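Local coordinates for protein putative surface-anchored fimbrial subunit (PDB 3HR6) that forms the shaft of Corynebacterium diphtheriae pili as the major pilin SpaA, built of tandem Ig-like modules with stabilizing isopeptide and disulfide bonds, at residues P213-V221 and S233-L241. Numbering follows the deposited sequence.
Sequences PINSTDVSV and SVQLAGATL
Asp218 reaches across to the first turn of helix 238-242, where its OD2 accepts two hydrogen bonds from Thr240. The hydroxyl gives the shorter, Thr240 OG1 lying 2.7 Å from Asp218 OD2 and arriving at the anti lone pair; the backbone Thr240 N, 2.8 Å from Asp218 OD2, comes in from well above the carboxylate plane. Thr240 can donate twice to one oxygen because its OG1 sits beside its own backbone N (chi1 -59°). A carboxylate suits this spot, since amide N-H groups at a helix start need acceptors and the helix dipole would probably stabilise the negative charge. Gly238 takes a positive phi (61°), which glycine adopts easily, just after the strand, and having no side chain it brings its CA to 3.6 Å from Asp218 OD1.

Val219-Val221 and Ser233-Leu236 are the open end of the antiparallel beta hairpin of strands 219-226 and 229-236, in the Cna-B-like domain of the pilin. Ser220 and Gln235 form a hydrogen-bonded pair, with Ser220 N to Gln235 O at 2.9 Å and nearly straight, the return bond from Gln235 N to Ser220 O being more bent. Val219, Val221, Val234 and Leu236 share one face; branched apolar residues suit Val234 and Leu236, which with Ile214 pack against side chains of strands 206-209 and 251-259. Val219 straddles two neighbours: Val219 CG1 meets Val234 CG1 at 3.6 Å, while CG2 lies alongside Leu236 CD2. Ile214 CD1 lies 3.7 Å from Leu236 CD2, the chains crossing near a right angle, and Ile214 CG2 presses tightly against Thr240 CG2, 3.5 Å away.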
# COMPACT_ATOMS: atom_id res chain seq x y z
N PRO A 213 -1.46 0.00 -22.46
CA PRO A 213 -2.71 0.44 -21.87
C PRO A 213 -3.71 -0.73 -21.88
O PRO A 213 -3.59 -1.65 -22.68
CB PRO A 213 -3.14 1.58 -22.81
CG PRO A 213 -2.63 1.14 -24.14
CD PRO A 213 -1.28 0.56 -23.81
N ILE A 214 -4.65 -0.72 -20.93
CA ILE A 214 -5.63 -1.80 -20.81
C ILE A 214 -7.01 -1.38 -21.35
O ILE A 214 -7.38 -0.22 -21.26
CB ILE A 214 -5.78 -2.22 -19.32
CG1 ILE A 214 -4.43 -2.61 -18.74
CG2 ILE A 214 -6.77 -3.37 -19.15
CD1 ILE A 214 -4.50 -3.09 -17.30
N ASN A 215 -7.78 -2.35 -21.86
CA ASN A 215 -9.17 -2.08 -22.28
C ASN A 215 -9.87 -1.38 -21.13
O ASN A 215 -10.08 -1.99 -20.07
CB ASN A 215 -9.92 -3.37 -22.59
CG ASN A 215 -9.68 -3.89 -24.01
OD1 ASN A 215 -9.29 -3.15 -24.92
ND2 ASN A 215 -9.94 -5.18 -24.20
N SER A 216 -10.20 -0.10 -21.28
CA SER A 216 -10.73 0.64 -20.14
C SER A 216 -12.06 0.02 -19.66
O SER A 216 -12.39 0.13 -18.48
CB SER A 216 -10.89 2.12 -20.44
OG SER A 216 -12.06 2.33 -21.20
N THR A 217 -12.80 -0.66 -20.53
CA THR A 217 -14.03 -1.35 -20.10
C THR A 217 -13.76 -2.46 -19.07
O THR A 217 -14.63 -2.79 -18.27
CB THR A 217 -14.88 -1.89 -21.29
OG1 THR A 217 -14.25 -3.03 -21.92
CG2 THR A 217 -15.10 -0.80 -22.32
N ASP A 218 -12.55 -3.01 -19.07
CA ASP A 218 -12.18 -4.09 -18.18
C ASP A 218 -11.56 -3.56 -16.90
O ASP A 218 -11.39 -4.32 -15.94
CB ASP A 218 -11.16 -5.01 -18.85
CG ASP A 218 -11.79 -5.89 -19.93
OD1 ASP A 218 -13.04 -5.99 -19.94
OD2 ASP A 218 -11.04 -6.53 -20.72
N VAL A 219 -11.18 -2.29 -16.90
CA VAL A 219 -10.49 -1.69 -15.75
C VAL A 219 -11.44 -0.70 -15.10
O VAL A 219 -11.94 0.22 -15.77
CB VAL A 219 -9.18 -0.99 -16.17
CG1 VAL A 219 -8.37 -0.60 -14.95
CG2 VAL A 219 -8.36 -1.89 -17.00
N SER A 220 -11.75 -0.93 -13.83
CA SER A 220 -12.61 -0.07 -13.02
C SER A 220 -11.76 0.73 -12.05
O SER A 220 -11.14 0.19 -11.13
CB SER A 220 -13.63 -0.92 -12.23
OG SER A 220 -14.42 -0.10 -11.37
N VAL A 221 -11.71 2.04 -12.27
CA VAL A 221 -10.95 2.94 -11.43
C VAL A 221 -11.97 3.65 -10.55
O VAL A 221 -12.87 4.28 -11.06
CB VAL A 221 -10.16 3.96 -12.26
CG1 VAL A 221 -9.34 4.85 -11.35
CG2 VAL A 221 -9.27 3.26 -13.28
N SER A 233 -8.87 2.68 -6.05
CA SER A 233 -8.96 1.25 -6.33
C SER A 233 -9.00 1.05 -7.82
O SER A 233 -9.75 1.74 -8.49
CB SER A 233 -10.28 0.74 -5.78
OG SER A 233 -10.46 -0.63 -6.10
N VAL A 234 -8.18 0.11 -8.28
CA VAL A 234 -8.09 -0.30 -9.70
C VAL A 234 -8.37 -1.78 -9.74
O VAL A 234 -7.69 -2.54 -9.09
CB VAL A 234 -6.74 -0.02 -10.29
CG1 VAL A 234 -6.68 -0.62 -11.75
CG2 VAL A 234 -6.44 1.49 -10.26
N GLN A 235 -9.35 -2.16 -10.55
CA GLN A 235 -9.79 -3.53 -10.55
C GLN A 235 -9.84 -4.00 -11.96
O GLN A 235 -10.43 -3.33 -12.81
CB GLN A 235 -11.19 -3.52 -9.96
CG GLN A 235 -11.71 -4.83 -9.54
CD GLN A 235 -12.79 -4.66 -8.49
OE1 GLN A 235 -12.52 -4.57 -7.26
NE2 GLN A 235 -14.00 -4.61 -8.95
N LEU A 236 -9.29 -5.17 -12.21
CA LEU A 236 -9.36 -5.79 -13.53
C LEU A 236 -10.47 -6.82 -13.60
O LEU A 236 -10.60 -7.67 -12.73
CB LEU A 236 -8.04 -6.45 -13.91
CG LEU A 236 -6.80 -5.58 -13.89
CD1 LEU A 236 -5.51 -6.44 -14.11
CD2 LEU A 236 -6.94 -4.48 -14.93
N ALA A 237 -11.21 -6.79 -14.68
CA ALA A 237 -12.31 -7.74 -14.90
C ALA A 237 -12.41 -8.07 -16.38
O ALA A 237 -11.55 -7.67 -17.16
CB ALA A 237 -13.61 -7.15 -14.37
N GLY A 238 -13.45 -8.80 -16.77
CA GLY A 238 -13.72 -9.03 -18.20
C GLY A 238 -12.60 -9.75 -18.92
O GLY A 238 -11.93 -10.59 -18.32
N ALA A 239 -12.38 -9.40 -20.19
CA ALA A 239 -11.40 -10.10 -21.06
C ALA A 239 -10.01 -10.03 -20.42
O ALA A 239 -9.28 -11.02 -20.36
CB ALA A 239 -11.36 -9.48 -22.46
N THR A 240 -9.68 -8.84 -19.94
CA THR A 240 -8.39 -8.57 -19.30
C THR A 240 -8.11 -9.48 -18.11
O THR A 240 -6.97 -9.98 -17.98
CB THR A 240 -8.30 -7.08 -18.87
OG1 THR A 240 -8.46 -6.25 -20.03
CG2 THR A 240 -6.95 -6.75 -18.27
N LEU A 241 -9.10 -9.68 -17.23
CA LEU A 241 -8.90 -10.57 -16.09
C LEU A 241 -8.76 -12.00 -16.57
O LEU A 241 -7.90 -12.74 -16.08
CB LEU A 241 -10.04 -10.45 -15.08
CG LEU A 241 -10.01 -11.39 -13.87
CD1 LEU A 241 -8.82 -11.12 -12.90
CD2 LEU A 241 -11.33 -11.29 -13.14
O HOH W 1 -13.42 -7.03 -22.21
O HOH W 2 -12.10 -0.30 -8.57